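Local atomic coordinates of divalent-cation tolerance protein CutA (Thermotoga maritima, PDB entry 1VHF), a protein that is probably involved in resistance toward heavy metals, is associated with copper ion binding and forms a homotrimer. Residues Ser8-Glu13 and Glu69-Leu74. Sequence-based numbering, arbitrary orientation.
Sequences STFPNE and EELRKL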
ATOM      1  N   SER A   8       1.087   0.775   3.578  1.00  7.17           N
ATOM      2  CA  SER A   8       2.480   0.398   3.870  1.00  6.79           C
ATOM      3  C   SER A   8       3.297   1.679   3.851  1.00  7.65           C
ATOM      4  O   SER A   8       2.859   2.744   3.414  1.00  8.01           O
ATOM      5  CB  SER A   8       2.998  -0.607   2.849  1.00 10.01           C
ATOM      6  OG  SER A   8       4.287  -1.086   3.243  1.00  9.82           O
ATOM      7  N   THR A   9       4.537   1.571   4.340  1.00  7.52           N
ATOM      8  CA  THR A   9       5.474   2.688   4.327  1.00  7.31           C
ATOM      9  C   THR A   9       6.760   2.230   3.637  1.00  7.06           C
ATOM     10  O   THR A   9       7.077   1.030   3.544  1.00  8.35           O
ATOM     11  CB  THR A   9       5.798   3.330   5.648  1.00  8.44           C
ATOM     12  OG1 THR A   9       6.610   2.452   6.454  1.00 11.36           O
ATOM     13  CG2 THR A   9       4.532   3.724   6.388  1.00  8.53           C
ATOM     14  N   PHE A  10       7.448   3.226   3.062  1.00  8.00           N
ATOM     15  CA  PHE A  10       8.644   3.034   2.241  1.00  8.58           C
ATOM     16  C   PHE A  10       9.717   4.036   2.579  1.00 10.86           C
ATOM     17  O   PHE A  10       9.440   5.106   3.116  1.00  9.86           O
ATOM     18  CB  PHE A  10       8.231   3.269   0.742  1.00  9.81           C
ATOM     19  CG  PHE A  10       7.144   2.293   0.346  1.00  7.85           C
ATOM     20  CD1 PHE A  10       5.807   2.691   0.444  1.00 10.24           C
ATOM     21  CD2 PHE A  10       7.442   1.028  -0.123  1.00 10.40           C
ATOM     22  CE1 PHE A  10       4.790   1.798   0.157  1.00 10.27           C
ATOM     23  CE2 PHE A  10       6.408   0.143  -0.426  1.00 12.10           C
ATOM     24  CZ  PHE A  10       5.076   0.532  -0.310  1.00  8.54           C
ATOM     25  N   PRO A  11      10.977   3.712   2.295  1.00  9.86           N
ATOM     26  CA  PRO A  11      12.057   4.612   2.662  1.00 11.06           C
ATOM     27  C   PRO A  11      12.133   5.894   1.903  1.00 12.07           C
ATOM     28  O   PRO A  11      12.796   6.829   2.418  1.00 13.24           O
ATOM     29  CB  PRO A  11      13.321   3.780   2.393  1.00 12.57           C
ATOM     30  CG  PRO A  11      12.900   2.779   1.375  1.00 12.90           C
ATOM     31  CD  PRO A  11      11.455   2.462   1.700  1.00 12.55           C
ATOM     32  N   ASN A  12      11.578   5.994   0.716  1.00 11.46           N
ATOM     33  CA  ASN A  12      11.646   7.198  -0.080  1.00 11.95           C
ATOM     34  C   ASN A  12      10.528   7.270  -1.092  1.00 12.42           C
ATOM     35  O   ASN A  12       9.785   6.284  -1.247  1.00 10.92           O
ATOM     36  CB  ASN A  12      13.042   7.336  -0.690  1.00 11.79           C
ATOM     37  CG  ASN A  12      13.422   6.096  -1.493  1.00 16.79           C
ATOM     38  OD1 ASN A  12      12.715   5.746  -2.443  1.00 16.59           O
ATOM     39  ND2 ASN A  12      14.479   5.418  -1.105  1.00 17.78           N
ATOM     40  N   GLU A  13      10.388   8.390  -1.775  1.00 11.29           N
ATOM     41  CA  GLU A  13       9.320   8.606  -2.733  1.00 11.40           C
ATOM     42  C   GLU A  13       9.486   7.697  -3.943  1.00 13.47           C
ATOM     43  O   GLU A  13       8.524   7.069  -4.392  1.00 11.44           O
ATOM     44  CB  GLU A  13       9.231  10.076  -3.183  1.00 13.15           C
ATOM     45  CG  GLU A  13       8.016  10.399  -4.047  1.00 15.48           C
ATOM     46  CD  GLU A  13       7.935  11.808  -4.593  1.00 17.93           C
ATOM     47  OE1 GLU A  13       8.759  12.639  -4.180  1.00 20.73           O
ATOM     48  OE2 GLU A  13       7.027  12.112  -5.411  1.00 19.39           O
ATOM     49  N   GLU A  69       1.309 -10.728  -0.923  1.00 12.39           N
ATOM     50  CA  GLU A  69       2.476 -11.508  -1.340  1.00 14.68           C
ATOM     51  C   GLU A  69       3.409 -10.712  -2.212  1.00 13.27           C
ATOM     52  O   GLU A  69       4.626 -10.622  -1.946  1.00 13.31           O
ATOM     53  CB  GLU A  69       1.976 -12.762  -2.098  1.00 18.59           C
ATOM     54  CG  GLU A  69       1.146 -13.713  -1.253  1.00 27.81           C
ATOM     55  CD  GLU A  69       0.767 -14.986  -1.984  1.00 33.83           C
ATOM     56  OE1 GLU A  69      -0.270 -15.015  -2.680  1.00 36.30           O
ATOM     57  OE2 GLU A  69       1.512 -15.985  -1.874  1.00 38.46           O
ATOM     58  N   GLU A  70       2.895  -9.994  -3.202  1.00 13.13           N
ATOM     59  CA  GLU A  70       3.731  -9.208  -4.088  1.00 12.77           C
ATOM     60  C   GLU A  70       4.366  -8.049  -3.359  1.00 11.27           C
ATOM     61  O   GLU A  70       5.527  -7.694  -3.583  1.00 12.77           O
ATOM     62  CB  GLU A  70       3.009  -8.749  -5.356  1.00 16.36           C
ATOM     63  CG  GLU A  70       3.904  -8.139  -6.399  1.00 18.14           C
ATOM     64  CD  GLU A  70       5.019  -8.972  -6.988  1.00 21.82           C
ATOM     65  OE1 GLU A  70       4.980 -10.212  -6.918  1.00 20.17           O
ATOM     66  OE2 GLU A  70       5.970  -8.384  -7.567  1.00 21.16           O
ATOM     67  N   LEU A  71       3.543  -7.306  -2.573  1.00 10.84           N
ATOM     68  CA  LEU A  71       4.108  -6.170  -1.839  1.00 11.16           C
ATOM     69  C   LEU A  71       5.195  -6.612  -0.882  1.00 12.14           C
ATOM     70  O   LEU A  71       6.236  -5.927  -0.857  1.00 12.68           O
ATOM     71  CB  LEU A  71       2.924  -5.483  -1.132  1.00 11.64           C
ATOM     72  CG  LEU A  71       3.306  -4.270  -0.281  1.00 13.54           C
ATOM     73  CD1 LEU A  71       4.009  -3.198  -1.098  1.00 12.18           C
ATOM     74  CD2 LEU A  71       2.056  -3.687   0.366  1.00 14.85           C
ATOM     75  N   ARG A  72       5.058  -7.734  -0.188  1.00 10.96           N
ATOM     76  CA  ARG A  72       6.116  -8.208   0.725  1.00 13.14           C
ATOM     77  C   ARG A  72       7.385  -8.510  -0.086  1.00 13.15           C
ATOM     78  O   ARG A  72       8.498  -8.124   0.283  1.00 13.05           O
ATOM     79  CB  ARG A  72       5.685  -9.490   1.428  1.00 15.90           C
ATOM     80  CG  ARG A  72       6.818 -10.087   2.318  1.00 18.86           C
ATOM     81  CD  ARG A  72       6.809  -9.304   3.604  1.00 22.65           C
ATOM     82  NE  ARG A  72       7.778  -9.611   4.613  1.00 23.55           N
ATOM     83  CZ  ARG A  72       7.884 -10.637   5.430  1.00 24.90           C
ATOM     84  NH1 ARG A  72       7.009 -11.642   5.392  1.00 24.29           N
ATOM     85  NH2 ARG A  72       8.817 -10.621   6.387  1.00 21.73           N
ATOM     86  N   LYS A  73       7.207  -9.110  -1.260  1.00 11.38           N
ATOM     87  CA  LYS A  73       8.333  -9.461  -2.113  1.00 13.33           C
ATOM     88  C   LYS A  73       9.016  -8.332  -2.798  1.00 12.86           C
ATOM     89  O   LYS A  73      10.200  -8.464  -3.216  1.00 14.58           O
ATOM     90  CB  LYS A  73       7.885 -10.563  -3.108  1.00 14.88           C
ATOM     91  CG  LYS A  73       7.800 -11.884  -2.340  1.00 17.65           C
ATOM     92  CD  LYS A  73       7.237 -13.027  -3.185  1.00 21.00           C
ATOM     93  CE  LYS A  73       7.080 -14.236  -2.284  1.00 23.51           C
ATOM     94  NZ  LYS A  73       6.436 -15.418  -2.904  1.00 23.53           N
ATOM     95  N   LEU A  74       8.362  -7.193  -3.014  1.00 11.35           N
ATOM     96  CA  LEU A  74       8.970  -6.024  -3.612  1.00  9.44           C
ATOM     97  C   LEU A  74       9.499  -5.041  -2.546  1.00  8.77           C
ATOM     98  O   LEU A  74      10.212  -4.102  -2.872  1.00 11.10           O
ATOM     99  CB  LEU A  74       7.919  -5.260  -4.456  1.00 11.68           C
ATOM    100  CG  LEU A  74       7.402  -5.987  -5.704  1.00 12.31           C
ATOM    101  CD1 LEU A  74       6.213  -5.255  -6.310  1.00 14.21           C
ATOM    102  CD2 LEU A  74       8.527  -6.105  -6.739  1.00 15.11           C
TER
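L71 of helix 64-74 sets its two methyl branches against S8 and the ring edge of F10, at the end of strand 3-10. The setting is the ferredoxin-like fold of the CutA family, a four-stranded antiparallel sheet with helices 13-25 and 64-74 packed on one face, and the contact shows one leucine bridging two residues of an inner strand. CG of L71 stands anti to its own backbone N (chi1 179°), which carries it out from the helix, beside the carbonyl carbon; the branching at CG then sends CD1 to F10 and CD2 to S8. CD1 approaches F10 at the rim of the ring, in its plane, and lies 4.0 Å from CZ; CE2 is slightly farther, so the methyl sits beside that corner and not over a face. On F10, CG is anti to the carbonyl carbon (chi1 -59°), and the ring swings closer to the helix than its CB direction alone would suggest. A16 and I19 of helix 13-25 and A55 and F57 of strand 46-60 also touch this ring, while I19, F57 and I82 pack around L71, making the leucine part of a shared apolar interior. S8 contributes in two ways: its hydroxyl is hydrogen-bonded to A81 O and to H75 NE2, whereas its CB supplies an apolar surface. No hydrogen bond joins the two segments, and the touching residues are all buried. The second methyl of L71 completes the contact, with CD2 resting 4.1 Å from CB of S8.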